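Lactaldehyde dehydrogenase (Methanocaldococcus jannaschii, PDB 3PQA) oxidises lactaldehyde to lactate with NAD, which it prefers to NADP, in the biosynthesis of coenzyme F420, and works as a homotetramer. Local coordinates at residues I276-I281 with D423-R428; S397-N402 with V419-S424; M63-Q68 with K178-A183; G100-A105 with K150-I155. One frame throughout, in Å; residues are numbered along the deposited sequence. Where two conformers were deposited one is given.

Contact 1 (I276-I281 with D423-R428)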
loop_
_atom_site.group_PDB
_atom_site.type_symbol
_atom_site.label_atom_id
_atom_site.label_comp_id
_atom_site.label_asym_id
_atom_site.label_seq_id
_atom_site.Cartn_x
_atom_site.Cartn_y
_atom_site.Cartn_z
ATOM N N ILE B 276 -23.930 -15.422 -6.651
ATOM C CA ILE B 276 -24.428 -14.217 -5.961
ATOM C C ILE B 276 -25.861 -13.787 -6.360
ATOM O O ILE B 276 -26.303 -12.678 -6.028
ATOM C CB ILE B 276 -23.435 -13.023 -6.078
ATOM C CG1 ILE B 276 -23.011 -12.791 -7.529
ATOM C CG2 ILE B 276 -22.221 -13.253 -5.173
ATOM C CD1 ILE B 276 -22.085 -11.586 -7.711
ATOM N N SER B 277 -26.571 -14.676 -7.058
ATOM C CA SER B 277 -27.997 -14.498 -7.358
ATOM C C SER B 277 -28.815 -14.266 -6.094
ATOM O O SER B 277 -28.464 -14.731 -5.004
ATOM C CB SER B 277 -28.570 -15.743 -8.067
ATOM O OG SER B 277 -27.994 -15.916 -9.348
ATOM N N VAL B 278 -29.893 -13.507 -6.244
ATOM C CA VAL B 278 -30.798 -13.230 -5.144
ATOM C C VAL B 278 -31.366 -14.566 -4.648
ATOM O O VAL B 278 -31.947 -15.330 -5.431
ATOM C CB VAL B 278 -31.949 -12.305 -5.615
ATOM C CG1 VAL B 278 -33.086 -12.214 -4.563
ATOM C CG2 VAL B 278 -31.395 -10.908 -5.981
ATOM N N GLY B 279 -31.188 -14.830 -3.352
ATOM C CA GLY B 279 -31.665 -16.065 -2.704
ATOM C C GLY B 279 -32.933 -15.856 -1.900
ATOM O O GLY B 279 -33.746 -16.783 -1.747
ATOM N N MET B 280 -33.090 -14.662 -1.340
ATOM C CA MET B 280 -34.336 -14.303 -0.640
ATOM C C MET B 280 -34.454 -12.794 -0.614
ATOM O O MET B 280 -33.439 -12.088 -0.658
ATOM C CB MET B 280 -34.384 -14.912 0.790
ATOM C CG MET B 280 -33.370 -14.378 1.829
ATOM S SD MET B 280 -33.453 -15.173 3.486
ATOM C CE MET B 280 -31.892 -16.091 3.526
ATOM N N ILE B 281 -35.686 -12.298 -0.584
ATOM C CA ILE B 281 -35.909 -10.854 -0.433
ATOM C C ILE B 281 -36.643 -10.688 0.887
ATOM O O ILE B 281 -37.688 -11.333 1.090
ATOM C CB ILE B 281 -36.749 -10.243 -1.602
ATOM C CG1 ILE B 281 -36.030 -10.445 -2.942
ATOM C CG2 ILE B 281 -37.060 -8.744 -1.356
ATOM C CD1 ILE B 281 -36.825 -9.984 -4.162
ATOM N N ASP B 423 -28.103 -1.742 -4.690
ATOM C CA ASP B 423 -28.128 -2.636 -5.856
ATOM C C ASP B 423 -28.250 -4.040 -5.268
ATOM O O ASP B 423 -28.068 -4.202 -4.059
ATOM C CB ASP B 423 -26.859 -2.463 -6.714
ATOM C CG ASP B 423 -26.984 -3.073 -8.112
ATOM O OD1 ASP B 423 -28.052 -3.614 -8.469
ATOM O OD2 ASP B 423 -25.983 -3.005 -8.855
ATOM N N SER B 424 -28.585 -5.045 -6.080
ATOM C CA SER B 424 -28.819 -6.398 -5.540
ATOM C C SER B 424 -27.497 -7.087 -5.209
ATOM O O SER B 424 -26.421 -6.584 -5.534
ATOM C CB SER B 424 -29.607 -7.273 -6.529
ATOM O OG SER B 424 -28.729 -7.817 -7.506
ATOM N N SER B 425 -27.601 -8.265 -4.593
ATOM C CA SER B 425 -26.436 -9.091 -4.276
ATOM C C SER B 425 -25.625 -9.479 -5.508
ATOM O O SER B 425 -24.438 -9.811 -5.386
ATOM C CB SER B 425 -26.864 -10.349 -3.523
ATOM O OG SER B 425 -27.798 -11.098 -4.272
ATOM N N LEU B 426 -26.255 -9.441 -6.685
ATOM C CA LEU B 426 -25.589 -9.858 -7.946
ATOM C C LEU B 426 -24.399 -8.980 -8.381
ATOM O O LEU B 426 -23.595 -9.376 -9.250
ATOM C CB LEU B 426 -26.632 -9.988 -9.069
ATOM C CG LEU B 426 -26.181 -10.617 -10.377
ATOM C CD1 LEU B 426 -26.074 -12.126 -10.226
ATOM C CD2 LEU B 426 -27.170 -10.281 -11.468
ATOM N N PHE B 427 -24.231 -7.828 -7.752
ATOM C CA PHE B 427 -23.163 -6.928 -8.159
ATOM C C PHE B 427 -21.747 -7.484 -7.907
ATOM O O PHE B 427 -21.429 -7.925 -6.813
ATOM C CB PHE B 427 -23.307 -5.557 -7.494
ATOM C CG PHE B 427 -22.256 -4.594 -7.940
ATOM C CD1 PHE B 427 -22.386 -3.933 -9.155
ATOM C CD2 PHE B 427 -21.091 -4.416 -7.193
ATOM C CE1 PHE B 427 -21.391 -3.063 -9.597
ATOM C CE2 PHE B 427 -20.096 -3.554 -7.636
ATOM C CZ PHE B 427 -20.246 -2.880 -8.840
ATOM N N ARG B 428 -20.917 -7.477 -8.942
ATOM C CA ARG B 428 -19.483 -7.711 -8.776
ATOM C C ARG B 428 -18.708 -6.886 -9.794
ATOM O O ARG B 428 -18.852 -7.095 -10.997
ATOM C CB ARG B 428 -19.126 -9.193 -8.949
ATOM C CG ARG B 428 -17.623 -9.446 -8.858
ATOM C CD ARG B 428 -17.246 -10.768 -9.470
ATOM N NE ARG B 428 -15.809 -11.026 -9.303
ATOM C CZ ARG B 428 -15.204 -12.180 -9.569
ATOM N NH1 ARG B 428 -15.894 -13.238 -10.023
ATOM N NH2 ARG B 428 -13.895 -12.286 -9.359
#
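Ile276 lies over the turn Ser424-Phe427, and its backbone and side chain both take hold of Ser425 and Leu426. Its carbonyl O accepts a hydrogen bond of 2.8 Å from Ser425 OG, the donor standing 30° out of the carbonyl plane. Ser425 OG sits between its own backbone N and carbonyl carbon (chi1 58°), the position from which it reaches across to that oxygen. The CA of Leu426 adds a CA-H...O contact to the same atom. The side chain of Ile276 runs on along the turn: CB passes Ser425 O at 3.4 Å, and CD1 ends close to the backbone of Leu426, 3.1 Å from its O, with Arg428 CB at 4.0 Å beyond. Leu426 answers with one methyl, CD1, which lies 4.1 Å from Ile276 CG1 and equally near Ser277 N. On the strand side Val278 turns CG2 to Ser424 CB. The turn itself is type I, and an ST turn is set within it, Ser424 OG accepting from Leu426 N at 3.1 Å. Asn248 and His396 bind the backbone N and O of Ser425. The side chain of Arg428 comes within about 6 Å of that of Glu241, an active-site residue by similarity. The contact thus packs the loop after strand 418-421 against the residues that directly follow Cys275, probably the nucleophile, as in other aldehyde dehydrogenases.

Contact 2 (S397-N402 with V419-S424)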
loop_
_atom_site.group_PDB
_atom_site.type_symbol
_atom_site.label_atom_id
_atom_site.label_comp_id
_atom_site.label_asym_id
_atom_site.label_seq_id
_atom_site.Cartn_x
_atom_site.Cartn_y
_atom_site.Cartn_z
ATOM N N SER B 397 -24.781 -10.025 0.362
ATOM C CA SER B 397 -26.052 -9.547 0.862
ATOM C C SER B 397 -26.278 -8.158 0.274
ATOM O O SER B 397 -25.346 -7.545 -0.263
ATOM C CB SER B 397 -26.017 -9.483 2.390
ATOM O OG SER B 397 -24.944 -8.666 2.840
ATOM N N ALA B 398 -27.508 -7.671 0.348
ATOM C CA ALA B 398 -27.799 -6.331 -0.175
ATOM C C ALA B 398 -28.849 -5.685 0.683
ATOM O O ALA B 398 -29.668 -6.386 1.302
ATOM C CB ALA B 398 -28.278 -6.384 -1.645
ATOM N N ILE B 399 -28.815 -4.361 0.700
ATOM C CA ILE B 399 -29.803 -3.550 1.404
ATOM C C ILE B 399 -30.182 -2.325 0.576
ATOM O O ILE B 399 -29.316 -1.627 0.035
ATOM C CB ILE B 399 -29.308 -3.124 2.806
ATOM C CG1 ILE B 399 -30.349 -2.217 3.468
ATOM C CG2 ILE B 399 -27.948 -2.422 2.740
ATOM C CD1 ILE B 399 -30.250 -2.146 4.932
ATOM N N PHE B 400 -31.483 -2.070 0.498
ATOM C CA PHE B 400 -32.003 -0.924 -0.216
ATOM C C PHE B 400 -32.572 0.009 0.829
ATOM O O PHE B 400 -33.499 -0.359 1.558
ATOM C CB PHE B 400 -33.071 -1.367 -1.220
ATOM C CG PHE B 400 -32.518 -2.204 -2.347
ATOM C CD1 PHE B 400 -32.309 -3.567 -2.178
ATOM C CD2 PHE B 400 -32.198 -1.610 -3.571
ATOM C CE1 PHE B 400 -31.774 -4.337 -3.212
ATOM C CE2 PHE B 400 -31.668 -2.370 -4.619
ATOM C CZ PHE B 400 -31.477 -3.744 -4.443
ATOM N N THR B 401 -32.006 1.215 0.902
ATOM C CA THR B 401 -32.414 2.231 1.868
ATOM C C THR B 401 -31.770 3.547 1.463
ATOM O O THR B 401 -30.757 3.546 0.749
ATOM C CB THR B 401 -32.001 1.863 3.348
ATOM O OG1 THR B 401 -32.502 2.850 4.262
ATOM C CG2 THR B 401 -30.464 1.732 3.511
ATOM N N ASN B 402 -32.369 4.656 1.905
ATOM C CA ASN B 402 -31.807 5.988 1.736
ATOM C C ASN B 402 -31.248 6.547 3.043
ATOM O O ASN B 402 -30.833 7.701 3.095
ATOM C CB ASN B 402 -32.879 6.936 1.178
ATOM C CG ASN B 402 -33.159 6.692 -0.288
ATOM O OD1 ASN B 402 -32.234 6.559 -1.091
ATOM N ND2 ASN B 402 -34.435 6.634 -0.648
ATOM N N VAL B 419 -21.327 -6.713 0.845
ATOM C CA VAL B 419 -22.591 -6.051 1.155
ATOM C C VAL B 419 -22.820 -4.963 0.124
ATOM O O VAL B 419 -22.005 -4.019 -0.002
ATOM C CB VAL B 419 -22.584 -5.389 2.540
ATOM C CG1 VAL B 419 -23.945 -4.688 2.808
ATOM C CG2 VAL B 419 -22.275 -6.421 3.628
ATOM N N VAL B 420 -23.937 -5.069 -0.593
ATOM C CA VAL B 420 -24.254 -4.106 -1.652
ATOM C C VAL B 420 -25.382 -3.192 -1.160
ATOM O O VAL B 420 -26.407 -3.675 -0.696
ATOM C CB VAL B 420 -24.675 -4.830 -2.955
ATOM C CG1 VAL B 420 -24.793 -3.849 -4.135
ATOM C CG2 VAL B 420 -23.687 -5.945 -3.306
ATOM N N ILE B 421 -25.181 -1.880 -1.259
ATOM C CA ILE B 421 -26.185 -0.911 -0.835
ATOM C C ILE B 421 -26.806 -0.284 -2.084
ATOM O O ILE B 421 -26.099 0.250 -2.942
ATOM C CB ILE B 421 -25.578 0.155 0.117
ATOM C CG1 ILE B 421 -25.165 -0.523 1.442
ATOM C CG2 ILE B 421 -26.569 1.318 0.339
ATOM C CD1 ILE B 421 -24.057 0.189 2.226
ATOM N N ASN B 422 -28.125 -0.425 -2.197
ATOM C CA ASN B 422 -28.912 0.099 -3.320
ATOM C C ASN B 422 -28.652 -0.532 -4.700
ATOM O O ASN B 422 -28.988 0.033 -5.737
ATOM C CB ASN B 422 -28.890 1.642 -3.323
ATOM C CG ASN B 422 -29.673 2.216 -2.155
ATOM O OD1 ASN B 422 -30.646 1.609 -1.715
ATOM N ND2 ASN B 422 -29.250 3.378 -1.637
ATOM N N ASP B 423 -28.103 -1.742 -4.690
ATOM C CA ASP B 423 -28.128 -2.636 -5.856
ATOM C C ASP B 423 -28.250 -4.040 -5.268
ATOM O O ASP B 423 -28.068 -4.202 -4.059
ATOM C CB ASP B 423 -26.859 -2.463 -6.714
ATOM C CG ASP B 423 -26.984 -3.073 -8.112
ATOM O OD1 ASP B 423 -28.052 -3.614 -8.469
ATOM O OD2 ASP B 423 -25.983 -3.005 -8.855
ATOM N N SER B 424 -28.585 -5.045 -6.080
ATOM C CA SER B 424 -28.819 -6.398 -5.540
ATOM C C SER B 424 -27.497 -7.087 -5.209
ATOM O O SER B 424 -26.421 -6.584 -5.534
ATOM C CB SER B 424 -29.607 -7.273 -6.529
ATOM O OG SER B 424 -28.729 -7.817 -7.506
#
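Ile399 and Ile421 lie side by side in neighbouring parallel strands of a beta-alpha-beta unit, whose helix 404-413 covers their face of the sheet. Ile399 CG2 meets Ile421 CG1 at 3.6 Å. Between the backbones Val420 N donates to Ser397 O, Ile399 N to Val420 O, and Asn422 N to Ile399 O. Val419-Ile421 also pair with a strand of the second subunit, so the sheet continues across the interface. Past the strand ends Asn422 takes over. Its CB carries CG anti to the carbonyl carbon (chi1 -69°), which turns the amide back to Thr401; CG lies 3.4 Å from Thr401 O, OD1 accepts from Thr401 N at 3.0 Å, and ND2 donates to Thr401 O at 2.8 Å, with that oxygen 11° out of the amide plane. A leucine here would probably leave both the N-H and the carbonyl of Thr401 without their mates and the end of strand 396-400 less firmly tied. On the other face the Phe400 ring meets the backbone of Asn422-Ser424 obliquely, CE2 reaching Asn422 C at 3.5 Å and CZ coming within 3.3 Å of Asp423 C.

Contact 3 (M63-Q68 with K178-A183)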
loop_
_atom_site.group_PDB
_atom_site.type_symbol
_atom_site.label_atom_id
_atom_site.label_comp_id
_atom_site.label_asym_id
_atom_site.label_seq_id
_atom_site.Cartn_x
_atom_site.Cartn_y
_atom_site.Cartn_z
ATOM N N MET B 63 -1.717 -10.408 -22.897
ATOM C CA MET B 63 -2.290 -9.478 -23.863
ATOM C C MET B 63 -2.748 -10.183 -25.135
ATOM O O MET B 63 -3.797 -9.836 -25.693
ATOM C CB MET B 63 -1.321 -8.337 -24.186
ATOM C CG MET B 63 -1.149 -7.342 -23.030
ATOM S SD MET B 63 -2.684 -6.570 -22.456
ATOM C CE MET B 63 -3.141 -5.571 -23.850
ATOM N N ASN B 64 -1.989 -11.182 -25.568
ATOM C CA ASN B 64 -2.354 -11.907 -26.778
ATOM C C ASN B 64 -3.572 -12.791 -26.573
ATOM O O ASN B 64 -4.382 -12.927 -27.466
ATOM C CB ASN B 64 -1.184 -12.699 -27.361
ATOM C CG ASN B 64 -1.513 -13.293 -28.732
ATOM O OD1 ASN B 64 -1.743 -14.476 -28.848
ATOM N ND2 ASN B 64 -1.542 -12.455 -29.757
ATOM N N ILE B 65 -3.715 -13.359 -25.384
ATOM C CA ILE B 65 -4.930 -14.107 -25.053
ATOM C C ILE B 65 -6.127 -13.162 -25.139
ATOM O O ILE B 65 -7.147 -13.489 -25.778
ATOM C CB ILE B 65 -4.824 -14.793 -23.670
ATOM C CG1 ILE B 65 -3.841 -15.976 -23.747
ATOM C CG2 ILE B 65 -6.194 -15.270 -23.194
ATOM C CD1 ILE B 65 -3.388 -16.510 -22.413
ATOM N N ALA B 66 -5.999 -11.983 -24.529
ATOM C CA ALA B 66 -7.062 -10.984 -24.609
ATOM C C ALA B 66 -7.378 -10.618 -26.058
ATOM O O ALA B 66 -8.545 -10.493 -26.433
ATOM C CB ALA B 66 -6.697 -9.738 -23.819
ATOM N N LYS B 67 -6.335 -10.432 -26.869
ATOM C CA LYS B 67 -6.533 -10.066 -28.264
ATOM C C LYS B 67 -7.319 -11.148 -29.005
ATOM O O LYS B 67 -8.268 -10.844 -29.726
ATOM C CB LYS B 67 -5.197 -9.790 -28.954
ATOM C CG LYS B 67 -5.331 -9.318 -30.395
ATOM C CD LYS B 67 -3.993 -8.880 -30.943
ATOM C CE LYS B 67 -4.074 -8.610 -32.440
ATOM N NZ LYS B 67 -3.924 -9.866 -33.250
ATOM N N GLN B 68 -6.934 -12.406 -28.818
ATOM C CA GLN B 68 -7.643 -13.517 -29.479
ATOM C C GLN B 68 -9.115 -13.653 -29.069
ATOM O O GLN B 68 -9.977 -13.929 -29.918
ATOM C CB GLN B 68 -6.949 -14.839 -29.225
ATOM C CG GLN B 68 -5.579 -14.990 -29.878
ATOM C CD GLN B 68 -5.020 -16.349 -29.577
ATOM O OE1 GLN B 68 -5.562 -17.359 -30.023
ATOM N NE2 GLN B 68 -3.970 -16.394 -28.768
ATOM N N LYS B 178 -7.223 -23.613 -26.670
ATOM C CA LYS B 178 -6.639 -23.380 -27.994
ATOM C C LYS B 178 -6.030 -21.972 -28.093
ATOM O O LYS B 178 -4.911 -21.808 -28.589
ATOM C CB LYS B 178 -7.693 -23.573 -29.085
ATOM C CG LYS B 178 -8.167 -25.007 -29.246
ATOM C CD LYS B 178 -9.308 -25.048 -30.251
ATOM C CE LYS B 178 -9.914 -26.431 -30.363
ATOM N NZ LYS B 178 -11.111 -26.370 -31.249
ATOM N N ILE B 179 -6.773 -20.972 -27.610
ATOM C CA ILE B 179 -6.288 -19.582 -27.554
ATOM C C ILE B 179 -5.001 -19.443 -26.721
ATOM O O ILE B 179 -4.040 -18.789 -27.154
ATOM C CB ILE B 179 -7.395 -18.617 -27.037
ATOM C CG1 ILE B 179 -8.414 -18.341 -28.149
ATOM C CG2 ILE B 179 -6.803 -17.301 -26.499
ATOM C CD1 ILE B 179 -9.683 -17.647 -27.676
ATOM N N ILE B 180 -4.979 -20.071 -25.544
ATOM C CA ILE B 180 -3.781 -20.082 -24.686
ATOM C C ILE B 180 -2.623 -20.776 -25.410
ATOM O O ILE B 180 -1.508 -20.250 -25.445
ATOM C CB ILE B 180 -4.059 -20.762 -23.311
ATOM C CG1 ILE B 180 -5.032 -19.904 -22.498
ATOM C CG2 ILE B 180 -2.744 -20.995 -22.523
ATOM C CD1 ILE B 180 -5.739 -20.614 -21.365
ATOM N N GLU B 181 -2.901 -21.938 -26.007
ATOM C CA GLU B 181 -1.906 -22.648 -26.820
ATOM C C GLU B 181 -1.303 -21.745 -27.918
ATOM O O GLU B 181 -0.093 -21.724 -28.107
ATOM C CB GLU B 181 -2.520 -23.931 -27.398
ATOM C CG GLU B 181 -1.581 -24.765 -28.261
ATOM C CD GLU B 181 -2.261 -25.974 -28.890
ATOM O OE1 GLU B 181 -3.187 -26.548 -28.270
ATOM O OE2 GLU B 181 -1.860 -26.349 -30.013
ATOM N N ASN B 182 -2.141 -20.997 -28.632
ATOM C CA ASN B 182 -1.661 -20.067 -29.669
ATOM C C ASN B 182 -0.709 -19.000 -29.119
ATOM O O ASN B 182 0.309 -18.683 -29.739
ATOM C CB ASN B 182 -2.828 -19.378 -30.370
ATOM C CG ASN B 182 -3.653 -20.333 -31.212
ATOM O OD1 ASN B 182 -3.163 -21.361 -31.668
ATOM N ND2 ASN B 182 -4.918 -19.996 -31.414
ATOM N N ALA B 183 -1.059 -18.453 -27.958
ATOM C CA ALA B 183 -0.235 -17.439 -27.297
ATOM C C ALA B 183 1.100 -18.001 -26.848
ATOM O O ALA B 183 2.141 -17.347 -27.002
ATOM C CB ALA B 183 -0.971 -16.857 -26.114
#
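Ile179 O is gripped by two donors, Gln68 NE2 from the other helix at 2.9 Å and Ala183 N of its own helix at 3.1 Å, which arrive from opposite faces of the carbonyl plane. This is a helix-helix packing of helix 55-71 on helix 171-186, with the two segments crossing at 133° and their axes 9.0 Å apart. Gln68 is the polar centre of the crossing. Its chain is extended beyond CG, sliding past Ile179 in the opposite direction and carrying the amide to the far helix. NE2 also donates to Asn64 OD1, one turn earlier in its own helix, from above that carbonyl plane. OE1 accepts from Asn182 ND2 at 3.1 Å in a bond nearly straight at 166°; the two amide planes stand 32° apart. All these bonds together fix which way round the Gln68 amide lies. A methionine in its place would probably leave Asn182 ND2 and Asn64 OD1 without this partner and take one of the two donors from Ile179 O. Next to the polar group the packing is aliphatic: the stem of Gln68 lies against Ile179, CB to CG2, and Ile65 spreads its branches over three residues, CG2 to Ile179 CG2, CD1 to Ile180 CG1, and CG1 to the methyl of Ala183. Phe102 of helix 88-111 and Ile155 of helix 145-156 also touch Ile65. Beside the Gln68 amide, Asn64 OD1 also rests on Ala183, 3.7 Å from its CB.

Contact 4 (G100-A105 with K150-I155)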
loop_
_atom_site.group_PDB
_atom_site.type_symbol
_atom_site.label_atom_id
_atom_site.label_comp_id
_atom_site.label_asym_id
_atom_site.label_seq_id
_atom_site.Cartn_x
_atom_site.Cartn_y
_atom_site.Cartn_z
ATOM N N GLY B 100 -11.193 -8.190 -20.315
ATOM C CA GLY B 100 -10.736 -7.307 -19.240
ATOM C C GLY B 100 -9.888 -8.004 -18.179
ATOM O O GLY B 100 -8.893 -7.451 -17.703
ATOM N N THR B 101 -10.273 -9.225 -17.816
ATOM C CA THR B 101 -9.556 -9.995 -16.804
ATOM C C THR B 101 -8.139 -10.341 -17.261
ATOM O O THR B 101 -7.185 -10.212 -16.492
ATOM C CB THR B 101 -10.371 -11.260 -16.450
ATOM O OG1 THR B 101 -11.615 -10.827 -15.894
ATOM C CG2 THR B 101 -9.649 -12.143 -15.440
ATOM N N PHE B 102 -8.003 -10.798 -18.510
ATOM C CA PHE B 102 -6.667 -11.068 -19.039
ATOM C C PHE B 102 -5.825 -9.797 -19.131
ATOM O O PHE B 102 -4.643 -9.819 -18.794
ATOM C CB PHE B 102 -6.731 -11.860 -20.357
ATOM C CG PHE B 102 -6.898 -13.343 -20.145
ATOM C CD1 PHE B 102 -5.809 -14.129 -19.762
ATOM C CD2 PHE B 102 -8.151 -13.953 -20.298
ATOM C CE1 PHE B 102 -5.961 -15.515 -19.546
ATOM C CE2 PHE B 102 -8.306 -15.324 -20.080
ATOM C CZ PHE B 102 -7.213 -16.101 -19.704
ATOM N N LYS B 103 -6.434 -8.688 -19.558
ATOM C CA LYS B 103 -5.690 -7.419 -19.639
ATOM C C LYS B 103 -5.230 -6.874 -18.287
ATOM O O LYS B 103 -4.131 -6.333 -18.174
ATOM C CB LYS B 103 -6.485 -6.361 -20.382
ATOM C CG LYS B 103 -6.688 -6.705 -21.830
ATOM C CD LYS B 103 -7.328 -5.572 -22.582
ATOM C CE LYS B 103 -7.155 -5.826 -24.075
ATOM N NZ LYS B 103 -7.605 -4.648 -24.875
ATOM N N LEU B 104 -6.069 -7.033 -17.271
ATOM C CA LEU B 104 -5.733 -6.588 -15.928
ATOM C C LEU B 104 -4.595 -7.412 -15.346
ATOM O O LEU B 104 -3.712 -6.882 -14.660
ATOM C CB LEU B 104 -6.957 -6.628 -15.008
ATOM C CG LEU B 104 -6.836 -5.782 -13.738
ATOM C CD1 LEU B 104 -6.528 -4.329 -14.067
ATOM C CD2 LEU B 104 -8.117 -5.877 -12.912
ATOM N N ALA B 105 -4.600 -8.719 -15.619
ATOM C CA ALA B 105 -3.479 -9.544 -15.196
ATOM C C ALA B 105 -2.168 -9.085 -15.843
ATOM O O ALA B 105 -1.132 -9.032 -15.170
ATOM C CB ALA B 105 -3.745 -10.992 -15.527
ATOM N N LYS B 150 -8.925 -17.416 -12.867
ATOM C CA LYS B 150 -7.917 -18.309 -12.301
ATOM C C LYS B 150 -6.666 -18.407 -13.176
ATOM O O LYS B 150 -5.541 -18.351 -12.669
ATOM C CB LYS B 150 -8.488 -19.711 -12.073
ATOM C CG LYS B 150 -9.692 -19.749 -11.130
ATOM C CD LYS B 150 -10.095 -21.179 -10.787
ATOM C CE LYS B 150 -11.486 -21.219 -10.111
ATOM N NZ LYS B 150 -11.493 -20.494 -8.799
ATOM N N ILE B 151 -6.868 -18.601 -14.482
ATOM C CA ILE B 151 -5.766 -18.685 -15.447
ATOM C C ILE B 151 -4.918 -17.413 -15.527
ATOM O O ILE B 151 -3.684 -17.496 -15.472
ATOM C CB ILE B 151 -6.273 -19.078 -16.863
ATOM C CG1 ILE B 151 -6.956 -20.451 -16.803
ATOM C CG2 ILE B 151 -5.115 -19.094 -17.889
ATOM C CD1 ILE B 151 -7.736 -20.797 -18.069
ATOM N N ALA B 152 -5.571 -16.261 -15.688
ATOM C CA ALA B 152 -4.836 -15.007 -15.859
ATOM C C ALA B 152 -3.889 -14.709 -14.663
ATOM O O ALA B 152 -2.675 -14.507 -14.869
ATOM C CB ALA B 152 -5.791 -13.849 -16.132
ATOM N N PRO B 153 -4.413 -14.721 -13.415
ATOM C CA PRO B 153 -3.473 -14.545 -12.282
ATOM C C PRO B 153 -2.415 -15.649 -12.133
ATOM O O PRO B 153 -1.293 -15.357 -11.714
ATOM C CB PRO B 153 -4.377 -14.486 -11.048
ATOM C CG PRO B 153 -5.679 -15.071 -11.469
ATOM C CD PRO B 153 -5.810 -14.899 -12.957
ATOM N N ALA B 154 -2.758 -16.901 -12.466
ATOM C CA ALA B 154 -1.784 -17.996 -12.415
ATOM C C ALA B 154 -0.603 -17.786 -13.358
ATOM O O ALA B 154 0.555 -17.963 -12.962
ATOM C CB ALA B 154 -2.465 -19.339 -12.697
ATOM N N ILE B 155 -0.894 -17.416 -14.608
ATOM C CA ILE B 155 0.149 -17.093 -15.583
ATOM C C ILE B 155 0.978 -15.886 -15.100
ATOM O O ILE B 155 2.216 -15.905 -15.106
ATOM C CB ILE B 155 -0.436 -16.833 -16.997
ATOM C CG1 ILE B 155 -1.034 -18.122 -17.585
ATOM C CG2 ILE B 155 0.636 -16.269 -17.956
ATOM C CD1 ILE B 155 -1.762 -17.894 -18.900
#
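With CG of Phe102 anti to its carbonyl carbon (chi1 -82°) and the ring turned by chi2 -77°, the phenyl group reaches across to Ala152 and Ile151 on the neighbouring helix. Helices 88-111 and 145-156 pack here nearly parallel, their segments 14° apart in direction and 8.7 Å between axes, in the alpha/beta domain whose sheet strand 160-165 belongs to. The contact is apolar throughout, with no hydrogen bond passing between the segments. Ala152 is the residue most covered by its partner, and its one methyl serves several neighbours. Phe102 CD1 comes to 3.6 Å from Ala152 CB, an oblique approach, and CE1 lies slightly farther from the same methyl. Ile151 CG2 meets the ring at its edge, near the ring plane, 4.0 Å from Phe102 CE1. Thr101 stands beside Ala152, its O and CG2 both near that methyl, while its OG1 bonds to Asn145. With small Ala105 and Ala152 facing each other the backbones come close, and the nearest CA pair, Phe102 and Ala152, is 5.4 Å apart. Phe102 also packs on Leu62, Ile65 and Ile69 of helix 55-71, and Ile151 rests on Ile161 and His163, so the ring lies between helix 55-71 and helix 145-156, the latter resting on the sheet. One turn on from Thr101, Ala105 CB lies 3.6 Å from Ala152 CB and 3.7 Å from Ala152 O.

In the fold
From the N terminus, contact 3 opens first in helix 55-71 and closes at helix 171-186; contact 4, between helices 88-111 and 145-156, opens and closes inside that loop. The two touch, Ile65 on Phe102 and Ile180 on Ile151, so four helices pack as one cluster. Contact 1 opens only after both have closed, at strand 278-284, and spans to the loop after strand 418-421. Contact 2 opens inside that span, at strand 396-400, and ends on the same stretch, sharing Asp423 and Ser424 with it; both reach the same sheet and the second subunit. Contacts 1 and 3 lie on opposite sides of the chain's centre, their own centres about 33 Å apart.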